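PDB 1VGM: 378aa long hypothetical citrate synthase from Sulfolobus tokodaii, which is probably a member of the citrate synthase family, a mostly helical protein whose two identical subunits pair into a dimer. Local coordinates for residues A[37-40]-A[41-45]; A[46-49]-A[50-53]; A[74-78]-A[79-83]; A[101-104]-A[105-109]. All blocks are in the same frame, centred on the assembly; numbering follows the deposited sequence.

All four contacts join side chains a turn or so apart, along or at the ends of helices. Contacts 2 and 4 are buried, and there apolar side chains lying alongside each other at i to i+4 do most of the work. Contacts 1 and 3 lie at the surface, at a helix's end and start respectively: waters bridge side chains in contact 1, while contact 3 combines apolar contacts of Val-76 and Pro-77 with the first bonds of a helix. Contacts 1 and 2 follow directly along the chain, and Leu-39 CD2 meets Leu-51 CD2 at 4.1 Å. Contacts 3 and 4 form a second pair, with Pro-77 and Thr-83 packing on helix 93-108. The second subunit reaches all four contacts.

Contact 1 (A[37-40]-A[41-45]); sequences NDLV and NYASY
Two waters hold the side-chain oxygen of Asn-41 and tie it back to the previous turn. One donates to Asn-41 OD1 at 2.8 Å and also to Asp-38 OD1; the other donates to Asn-37 OD1 at 2.6 Å and only weakly to Asn-41 OD1. With CG anti to its own carbonyl carbon (chi1 -73°), Asn-41 folds back along the helix until OD1 lies 2.9 Å from Asn-37 O, two acceptors that cannot bond each other. Asn-37 O takes the backbone N-H of Asn-41 instead. Next along, Tyr-42 N gives a 2.7 Å bond to Asp-38 O. The Tyr-42 ring has Asn-41 CB over the centre of one face, while Asp-38 OD1 comes in at the edge, in the ring plane, 3.7 Å from CE1. The carboxylate is turned 32° against the ring. Ala-43 N still bonds Leu-39 O, and at this residue the chain leaves the helix. Phe-372 of the second subunit packs on Asp-38, Leu-39 and Ala-43. Set against another acceptor, Asn-41 OD1 takes its protons from water, which probably eases its closeness to Asn-37 O and links three side chains through solvent.

Contact 2 (A[46-49]-A[50-53]); sequences EELI and HLML
Leu-48 and Met-52 make the tight side of this helical stretch: their side chains run alongside each other in the same direction, and Leu-48 CD1 presses on Met-52 CG at 3.5 Å. The torsions explain the fit. Leu-48 swings CG opposite its backbone N (chi1 179°), toward the following turn, while Met-52 keeps CG beside its own N (chi1 -71°), toward the preceding one. The same methyl, Leu-48 CD1, meets Leu-51 CD2 at 3.9 Å, so one branch serves two partners. A quarter-turn round the helix, Ile-49 and the partly exposed Leu-53 repeat the parallel pairing, with Ile-49 CG2 against Leu-53 CD1 at 3.7 Å. Leu-341 of helix 331-353 packs on Leu-48, Ile-49 and Met-52, and helix 117-139 lies against Ile-49 and Leu-53.

In the backbone, Met-52 N bonds Leu-48 O at 2.8 Å and almost straight (173°); the bond from His-50 N to Glu-46 O is longer, at 3.3 Å. On the polar side the side chains of the two segments hardly meet, and Glu-46, Glu-47 and His-50, though buried, turn their polar ends to partners beyond the stretch. Glu-46 OE2 accepts from Tyr-153 N, His-50 ND1 is bonded to Glu-56 O, and Glu-47 OE1 forms a salt bridge with Arg-378 of the second subunit. Apolar side chains meeting at i+3 and i+4 on one side, polar groups reaching outside partners on the other, are the pattern of an alpha-helix packed among other helices, as in the largely helical fold of the citrate synthase family.

Contact 3 (A[74-78]-A[79-83]); sequences FEVPE and QVIST
Glu-78 and Gln-79 lose the most surface to the contact, followed by Val-80, which packs back on Val-76 and Pro-77. Glu-78 carries CG between its own N and carbonyl carbon (chi1 65°), a crowded position that brings Glu-78 CG within 3.4 Å of Gln-79 N. Beyond CG the chain runs out extended. Gln-79 instead bends at chi2 (86°), which folds its amide back over the start of the helix. Its OE1 then lies 3.8 Å from Pro-77 CB and nearly as close to Glu-78 CG, with the carboxylate and amide planes 52° apart. The other end of that amide is used across the dimer, where NE2 donates to Ser-86 O of the second subunit.

Val-80 has both a polar and an apolar grip on the residues before it. Its N-H bonds Pro-77 O at 3.0 Å, three residues back. Its CB meets Val-76 CG2 at 4.0 Å, the two valines crossing at about a right angle, and its CG2 rests on Pro-77 CD at 3.9 Å. Ile-81 CD1 approaches Val-76 CG2 from the next position. One step on, Ser-82 N gives Glu-78 O a regular i to i+4 bond of 2.9 Å.

The segment 74-78 thus leads from helix 60-71 into helix 78-84 with Pro-77 pressed on Leu-104, Ile-107 and Tyr-108 of helix 93-108, and Val-76 set against Lys-127 and Thr-130 of helix 117-139.

Contact 4 (A[101-104]-A[105-109]); sequences FGIL and ASIYD
The Tyr-108 ring is met on a slant by Leu-104, whose CD2 lies 3.5 Å from CE1. The two side chains run alongside each other in the same direction, both with CG anti to the carbonyl carbon, and the Tyr-108 hydroxyl makes a weak hydrogen bond with Lys-127 NZ. The other ring, Phe-101, points away from residues 105-109 and packs on helices 117-139 and 203-214, touching Ile-124, Ile-131 and Ile-207. Ile-103 and Ile-107 form a second parallel pair, CG2 to CD1 at 3.7 Å. These i to i+4 pairs belong to the last turns of helix 93-108, an alpha-helix at the dimer interface: Thr-99 of the second subunit packs on Ile-103, and Gly-95 of that subunit on Ser-106. Two carbonyls are each gripped twice. Gly-102 O takes Ser-106 N at 3.0 Å and, weakly, Ser-106 OG at 3.2 Å, the hydroxyl being placed beside its own backbone N by a chi1 of -75°. Leu-104 O accepts Tyr-108 N at 2.8 Å and a weak bond from Ile-107 N, whose stronger partner is Ile-103 O. Asp-109 leaves the helix with positive phi, and its OD1 forms a salt bridge with Lys-215 of the second subunit.

Contact 1 (A[37-40]-A[41-45])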
loop_
_atom_site.group_PDB
_atom_site.type_symbol
_atom_site.label_atom_id
_atom_site.label_comp_id
_atom_site.label_asym_id
_atom_site.label_seq_id
_atom_site.Cartn_x
_atom_site.Cartn_y
_atom_site.Cartn_z
ATOM N N ASN A 37 -20.904 17.005 -15.709
ATOM C CA ASN A 37 -20.919 17.923 -16.846
ATOM C C ASN A 37 -20.895 19.387 -16.395
ATOM O O ASN A 37 -20.207 20.213 -16.992
ATOM C CB ASN A 37 -22.161 17.672 -17.715
ATOM C CG ASN A 37 -22.068 16.380 -18.522
ATOM O OD1 ASN A 37 -21.497 16.357 -19.608
ATOM N ND2 ASN A 37 -22.636 15.304 -17.991
ATOM N N ASP A 38 -21.647 19.709 -15.346
ATOM C CA ASP A 38 -21.680 21.082 -14.839
ATOM C C ASP A 38 -20.337 21.457 -14.230
ATOM O O ASP A 38 -19.828 22.568 -14.437
ATOM C CB ASP A 38 -22.779 21.239 -13.785
ATOM C CG ASP A 38 -24.165 21.158 -14.383
ATOM O OD1 ASP A 38 -24.320 21.536 -15.561
ATOM O OD2 ASP A 38 -25.098 20.715 -13.682
ATOM N N LEU A 39 -19.767 20.524 -13.471
ATOM C CA LEU A 39 -18.483 20.766 -12.821
ATOM C C LEU A 39 -17.374 21.036 -13.831
ATOM O O LEU A 39 -16.629 22.003 -13.690
ATOM C CB LEU A 39 -18.116 19.577 -11.926
ATOM C CG LEU A 39 -19.133 19.377 -10.796
ATOM C CD1 LEU A 39 -18.783 18.153 -9.981
ATOM C CD2 LEU A 39 -19.170 20.622 -9.913
ATOM N N VAL A 40 -17.274 20.193 -14.855
ATOM C CA VAL A 40 -16.301 20.402 -15.920
ATOM C C VAL A 40 -16.583 21.712 -16.663
ATOM O O VAL A 40 -15.685 22.537 -16.842
ATOM C CB VAL A 40 -16.306 19.214 -16.943
ATOM C CG1 VAL A 40 -15.543 19.602 -18.207
ATOM C CG2 VAL A 40 -15.660 17.963 -16.311
ATOM N N ASN A 41 -17.830 21.899 -17.095
ATOM C CA ASN A 41 -18.171 23.047 -17.929
ATOM C C ASN A 41 -18.068 24.382 -17.194
ATOM O O ASN A 41 -17.686 25.382 -17.788
ATOM C CB ASN A 41 -19.585 22.892 -18.492
ATOM C CG ASN A 41 -19.663 21.843 -19.577
ATOM O OD1 ASN A 41 -20.666 21.140 -19.703
ATOM N ND2 ASN A 41 -18.602 21.734 -20.374
ATOM N N TYR A 42 -18.425 24.409 -15.914
ATOM C CA TYR A 42 -18.684 25.684 -15.255
ATOM C C TYR A 42 -17.850 25.907 -14.000
ATOM O O TYR A 42 -17.885 26.981 -13.403
ATOM C CB TYR A 42 -20.173 25.811 -14.923
ATOM C CG TYR A 42 -21.062 25.629 -16.130
ATOM C CD1 TYR A 42 -22.046 24.641 -16.152
ATOM C CD2 TYR A 42 -20.887 26.413 -17.276
ATOM C CE1 TYR A 42 -22.829 24.430 -17.287
ATOM C CE2 TYR A 42 -21.666 26.209 -18.416
ATOM C CZ TYR A 42 -22.629 25.214 -18.417
ATOM O OH TYR A 42 -23.359 24.978 -19.558
ATOM N N ALA A 43 -17.080 24.899 -13.608
ATOM C CA ALA A 43 -16.268 25.005 -12.398
ATOM C C ALA A 43 -14.793 24.746 -12.713
ATOM O O ALA A 43 -14.299 25.149 -13.768
ATOM C CB ALA A 43 -16.782 24.017 -11.338
ATOM N N SER A 44 -14.093 24.080 -11.804
ATOM C CA SER A 44 -12.653 23.911 -11.930
ATOM C C SER A 44 -12.165 22.911 -10.887
ATOM O O SER A 44 -12.882 22.592 -9.943
ATOM C CB SER A 44 -11.948 25.254 -11.724
ATOM O OG SER A 44 -12.048 25.662 -10.372
ATOM N N TYR A 45 -10.943 22.420 -11.048
ATOM C CA TYR A 45 -10.420 21.423 -10.132
ATOM C C TYR A 45 -10.323 21.979 -8.717
ATOM O O TYR A 45 -10.652 21.292 -7.752
ATOM C CB TYR A 45 -9.049 20.951 -10.606
ATOM C CG TYR A 45 -8.448 19.824 -9.793
ATOM C CD1 TYR A 45 -9.165 18.649 -9.536
ATOM C CD2 TYR A 45 -7.141 19.917 -9.304
ATOM C CE1 TYR A 45 -8.584 17.590 -8.813
ATOM C CE2 TYR A 45 -6.559 18.870 -8.580
ATOM C CZ TYR A 45 -7.280 17.714 -8.339
ATOM O OH TYR A 45 -6.693 16.696 -7.616
HETATM O O HOH W 1 -20.877 18.182 -21.326
HETATM O O HOH W 2 -23.025 21.286 -18.186
HETATM O O HOH W 3 -14.893 25.190 -16.747
#

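Contact 2 (A[46-49]-A[50-53])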
loop_
_atom_site.group_PDB
_atom_site.type_symbol
_atom_site.label_atom_id
_atom_site.label_comp_id
_atom_site.label_asym_id
_atom_site.label_seq_id
_atom_site.Cartn_x
_atom_site.Cartn_y
_atom_site.Cartn_z
ATOM N N GLU A 46 -9.870 23.223 -8.590
ATOM C CA GLU A 46 -9.812 23.869 -7.278
ATOM C C GLU A 46 -11.185 23.942 -6.602
ATOM O O GLU A 46 -11.300 23.770 -5.386
ATOM C CB GLU A 46 -9.227 25.284 -7.395
ATOM C CG GLU A 46 -7.735 25.320 -7.694
ATOM C CD GLU A 46 -7.430 25.536 -9.163
ATOM O OE1 GLU A 46 -8.170 24.991 -10.021
ATOM O OE2 GLU A 46 -6.445 26.247 -9.458
ATOM N N GLU A 47 -12.230 24.203 -7.378
ATOM C CA GLU A 47 -13.570 24.214 -6.813
ATOM C C GLU A 47 -14.025 22.813 -6.417
ATOM O O GLU A 47 -14.682 22.634 -5.390
ATOM C CB GLU A 47 -14.548 24.843 -7.799
ATOM C CG GLU A 47 -14.345 26.350 -7.937
ATOM C CD GLU A 47 -15.117 26.945 -9.101
ATOM O OE1 GLU A 47 -16.143 27.617 -8.869
ATOM O OE2 GLU A 47 -14.686 26.738 -10.249
ATOM N N LEU A 48 -13.659 21.817 -7.222
ATOM C CA LEU A 48 -13.934 20.423 -6.886
ATOM C C LEU A 48 -13.158 19.921 -5.670
ATOM O O LEU A 48 -13.696 19.181 -4.845
ATOM C CB LEU A 48 -13.632 19.510 -8.082
ATOM C CG LEU A 48 -13.864 18.012 -7.818
ATOM C CD1 LEU A 48 -15.288 17.775 -7.289
ATOM C CD2 LEU A 48 -13.645 17.222 -9.106
ATOM N N ILE A 49 -11.900 20.326 -5.552
ATOM C CA ILE A 49 -11.149 20.072 -4.329
ATOM C C ILE A 49 -11.959 20.504 -3.114
ATOM O O ILE A 49 -12.122 19.728 -2.170
ATOM C CB ILE A 49 -9.797 20.827 -4.311
ATOM C CG1 ILE A 49 -8.859 20.256 -5.370
ATOM C CG2 ILE A 49 -9.149 20.708 -2.939
ATOM C CD1 ILE A 49 -7.586 21.084 -5.553
ATOM N N HIS A 50 -12.464 21.737 -3.132
ATOM C CA HIS A 50 -13.189 22.267 -1.976
ATOM C C HIS A 50 -14.514 21.529 -1.796
ATOM O O HIS A 50 -14.949 21.267 -0.672
ATOM C CB HIS A 50 -13.453 23.771 -2.152
ATOM C CG HIS A 50 -14.079 24.418 -0.955
ATOM N ND1 HIS A 50 -15.430 24.341 -0.684
ATOM C CD2 HIS A 50 -13.537 25.150 0.048
ATOM C CE1 HIS A 50 -15.691 24.999 0.432
ATOM N NE2 HIS A 50 -14.560 25.498 0.897
ATOM N N LEU A 51 -15.160 21.197 -2.908
ATOM C CA LEU A 51 -16.415 20.457 -2.858
ATOM C C LEU A 51 -16.199 19.095 -2.192
ATOM O O LEU A 51 -16.899 18.741 -1.232
ATOM C CB LEU A 51 -16.969 20.276 -4.275
ATOM C CG LEU A 51 -18.265 19.491 -4.493
ATOM C CD1 LEU A 51 -19.418 20.145 -3.739
ATOM C CD2 LEU A 51 -18.563 19.426 -5.995
ATOM N N MET A 52 -15.227 18.334 -2.694
ATOM C CA MET A 52 -15.005 16.978 -2.196
ATOM C C MET A 52 -14.548 16.960 -0.738
ATOM O O MET A 52 -14.944 16.079 0.023
ATOM C CB MET A 52 -13.978 16.232 -3.060
ATOM C CG MET A 52 -14.464 15.847 -4.466
ATOM S SD MET A 52 -16.081 15.022 -4.535
ATOM C CE MET A 52 -15.643 13.454 -5.203
ATOM N N LEU A 53 -13.712 17.916 -0.343
ATOM C CA LEU A 53 -13.100 17.856 0.982
ATOM C C LEU A 53 -13.976 18.541 2.024
ATOM O O LEU A 53 -14.160 18.027 3.130
ATOM C CB LEU A 53 -11.711 18.499 0.963
ATOM C CG LEU A 53 -10.650 17.764 0.133
ATOM C CD1 LEU A 53 -9.355 18.582 0.105
ATOM C CD2 LEU A 53 -10.389 16.386 0.724
#

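Contact 3 (A[74-78]-A[79-83])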
loop_
_atom_site.group_PDB
_atom_site.type_symbol
_atom_site.label_atom_id
_atom_site.label_comp_id
_atom_site.label_asym_id
_atom_site.label_seq_id
_atom_site.Cartn_x
_atom_site.Cartn_y
_atom_site.Cartn_z
ATOM N N PHE A 74 4.057 23.587 -3.256
ATOM C CA PHE A 74 4.623 22.800 -4.360
ATOM C C PHE A 74 5.998 22.209 -4.044
ATOM O O PHE A 74 6.409 21.209 -4.640
ATOM C CB PHE A 74 4.724 23.656 -5.631
ATOM C CG PHE A 74 3.415 23.824 -6.354
ATOM C CD1 PHE A 74 2.963 25.095 -6.703
ATOM C CD2 PHE A 74 2.640 22.716 -6.704
ATOM C CE1 PHE A 74 1.749 25.269 -7.379
ATOM C CE2 PHE A 74 1.426 22.873 -7.377
ATOM C CZ PHE A 74 0.982 24.153 -7.723
ATOM N N GLU A 75 6.711 22.832 -3.111
ATOM C CA GLU A 75 8.027 22.352 -2.695
ATOM C C GLU A 75 7.947 20.911 -2.195
ATOM O O GLU A 75 6.981 20.533 -1.535
ATOM C CB GLU A 75 8.573 23.241 -1.574
ATOM C CG GLU A 75 7.493 23.712 -0.599
ATOM C CD GLU A 75 8.001 23.876 0.825
ATOM O OE1 GLU A 75 9.010 24.596 1.016
ATOM O OE2 GLU A 75 7.391 23.289 1.749
ATOM N N VAL A 76 8.970 20.119 -2.494
ATOM C CA VAL A 76 9.138 18.814 -1.856
ATOM C C VAL A 76 10.544 18.681 -1.271
ATOM O O VAL A 76 11.459 19.408 -1.660
ATOM C CB VAL A 76 8.936 17.661 -2.868
ATOM C CG1 VAL A 76 7.490 17.616 -3.335
ATOM C CG2 VAL A 76 9.880 17.848 -4.049
ATOM N N PRO A 77 10.734 17.744 -0.330
ATOM C CA PRO A 77 12.078 17.504 0.211
ATOM C C PRO A 77 13.037 17.215 -0.928
ATOM O O PRO A 77 12.641 16.637 -1.945
ATOM C CB PRO A 77 11.892 16.290 1.119
ATOM C CG PRO A 77 10.437 16.327 1.498
ATOM C CD PRO A 77 9.731 16.851 0.277
ATOM N N GLU A 78 14.294 17.621 -0.774
ATOM C CA GLU A 78 15.247 17.462 -1.861
ATOM C C GLU A 78 15.550 15.981 -2.066
ATOM O O GLU A 78 15.972 15.566 -3.150
ATOM C CB GLU A 78 16.530 18.256 -1.573
ATOM C CG GLU A 78 17.340 17.791 -0.379
ATOM C CD GLU A 78 18.584 18.644 -0.171
ATOM O OE1 GLU A 78 19.537 18.165 0.480
ATOM O OE2 GLU A 78 18.606 19.795 -0.663
ATOM N N GLN A 79 15.314 15.177 -1.031
ATOM C CA GLN A 79 15.478 13.732 -1.162
ATOM C C GLN A 79 14.605 13.176 -2.273
ATOM O O GLN A 79 14.991 12.229 -2.954
ATOM C CB GLN A 79 15.130 13.017 0.147
ATOM C CG GLN A 79 16.256 13.023 1.166
ATOM C CD GLN A 79 16.248 14.272 2.022
ATOM O OE1 GLN A 79 15.456 15.193 1.794
ATOM N NE2 GLN A 79 17.128 14.314 3.016
ATOM N N VAL A 80 13.425 13.764 -2.451
ATOM C CA VAL A 80 12.501 13.319 -3.490
ATOM C C VAL A 80 13.148 13.474 -4.855
ATOM O O VAL A 80 13.167 12.542 -5.663
ATOM C CB VAL A 80 11.196 14.148 -3.486
ATOM C CG1 VAL A 80 10.342 13.773 -4.697
ATOM C CG2 VAL A 80 10.437 13.908 -2.203
ATOM N N ILE A 81 13.667 14.668 -5.110
ATOM C CA ILE A 81 14.291 14.967 -6.390
ATOM C C ILE A 81 15.493 14.043 -6.574
ATOM O O ILE A 81 15.649 13.398 -7.608
ATOM C CB ILE A 81 14.744 16.450 -6.444
ATOM C CG1 ILE A 81 13.532 17.359 -6.242
ATOM C CG2 ILE A 81 15.420 16.758 -7.787
ATOM C CD1 ILE A 81 12.436 17.186 -7.292
ATOM N N SER A 82 16.327 13.975 -5.547
ATOM C CA SER A 82 17.547 13.194 -5.607
ATOM C C SER A 82 17.249 11.748 -5.994
ATOM O O SER A 82 17.918 11.171 -6.845
ATOM C CB SER A 82 18.253 13.240 -4.251
ATOM O OG SER A 82 19.371 12.375 -4.247
ATOM N N THR A 83 16.235 11.164 -5.368
ATOM C CA THR A 83 15.912 9.762 -5.605
ATOM C C THR A 83 15.242 9.528 -6.960
ATOM O O THR A 83 15.609 8.605 -7.686
ATOM C CB THR A 83 14.993 9.225 -4.496
ATOM O OG1 THR A 83 15.713 9.221 -3.259
ATOM C CG2 THR A 83 14.518 7.810 -4.826
#

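Contact 4 (A[101-104]-A[105-109])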
loop_
_atom_site.group_PDB
_atom_site.type_symbol
_atom_site.label_atom_id
_atom_site.label_comp_id
_atom_site.label_asym_id
_atom_site.label_seq_id
_atom_site.Cartn_x
_atom_site.Cartn_y
_atom_site.Cartn_z
ATOM N N PHE A 101 6.270 9.135 -2.734
ATOM C CA PHE A 101 5.325 9.318 -1.636
ATOM C C PHE A 101 5.785 8.639 -0.351
ATOM O O PHE A 101 5.355 9.019 0.734
ATOM C CB PHE A 101 3.937 8.804 -2.033
ATOM C CG PHE A 101 3.070 9.857 -2.666
ATOM C CD1 PHE A 101 2.121 10.541 -1.912
ATOM C CD2 PHE A 101 3.239 10.198 -4.006
ATOM C CE1 PHE A 101 1.359 11.558 -2.476
ATOM C CE2 PHE A 101 2.479 11.221 -4.589
ATOM C CZ PHE A 101 1.538 11.901 -3.824
ATOM N N GLY A 102 6.657 7.639 -0.489
ATOM C CA GLY A 102 7.281 7.015 0.661
ATOM C C GLY A 102 8.247 7.968 1.324
ATOM O O GLY A 102 8.295 8.068 2.556
ATOM N N ILE A 103 8.999 8.699 0.507
ATOM C CA ILE A 103 9.875 9.743 1.022
ATOM C C ILE A 103 9.122 10.894 1.701
ATOM O O ILE A 103 9.551 11.373 2.753
ATOM C CB ILE A 103 10.777 10.298 -0.103
ATOM C CG1 ILE A 103 11.776 9.217 -0.524
ATOM C CG2 ILE A 103 11.508 11.552 0.372
ATOM C CD1 ILE A 103 12.535 9.528 -1.791
ATOM N N LEU A 104 8.003 11.330 1.122
ATOM C CA LEU A 104 7.192 12.374 1.748
ATOM C C LEU A 104 6.638 11.909 3.098
ATOM O O LEU A 104 6.681 12.649 4.083
ATOM C CB LEU A 104 6.032 12.792 0.825
ATOM C CG LEU A 104 6.374 13.439 -0.526
ATOM C CD1 LEU A 104 5.102 13.795 -1.274
ATOM C CD2 LEU A 104 7.212 14.684 -0.315
ATOM N N ALA A 105 6.126 10.684 3.145
ATOM C CA ALA A 105 5.654 10.094 4.398
ATOM C C ALA A 105 6.752 10.050 5.459
ATOM O O ALA A 105 6.498 10.327 6.629
ATOM C CB ALA A 105 5.114 8.683 4.150
ATOM N N SER A 106 7.969 9.699 5.058
ATOM C CA SER A 106 9.083 9.619 5.999
ATOM C C SER A 106 9.473 10.984 6.566
ATOM O O SER A 106 9.797 11.111 7.752
ATOM C CB SER A 106 10.302 8.982 5.326
ATOM O OG SER A 106 10.131 7.585 5.173
ATOM N N ILE A 107 9.449 12.002 5.716
ATOM C CA ILE A 107 10.017 13.286 6.088
ATOM C C ILE A 107 8.975 14.196 6.723
ATOM O O ILE A 107 9.246 14.829 7.743
ATOM C CB ILE A 107 10.657 13.981 4.872
ATOM C CG1 ILE A 107 11.872 13.170 4.412
ATOM C CG2 ILE A 107 11.085 15.407 5.237
ATOM C CD1 ILE A 107 12.581 13.731 3.214
ATOM N N TYR A 108 7.779 14.248 6.140
ATOM C CA TYR A 108 6.671 14.994 6.748
ATOM C C TYR A 108 5.976 14.229 7.875
ATOM O O TYR A 108 5.643 14.802 8.911
ATOM C CB TYR A 108 5.640 15.378 5.685
ATOM C CG TYR A 108 6.163 16.313 4.611
ATOM C CD1 TYR A 108 5.957 16.037 3.259
ATOM C CD2 TYR A 108 6.838 17.484 4.948
ATOM C CE1 TYR A 108 6.407 16.907 2.272
ATOM C CE2 TYR A 108 7.293 18.360 3.965
ATOM C CZ TYR A 108 7.071 18.065 2.631
ATOM O OH TYR A 108 7.495 18.938 1.656
ATOM N N ASP A 109 5.754 12.935 7.670
ATOM C CA ASP A 109 5.073 12.108 8.663
ATOM C C ASP A 109 3.938 12.852 9.384
ATOM O O ASP A 109 3.941 12.999 10.613
ATOM C CB ASP A 109 6.085 11.592 9.685
ATOM C CG ASP A 109 5.585 10.376 10.429
ATOM O OD1 ASP A 109 4.495 9.884 10.083
ATOM O OD2 ASP A 109 6.275 9.913 11.357
#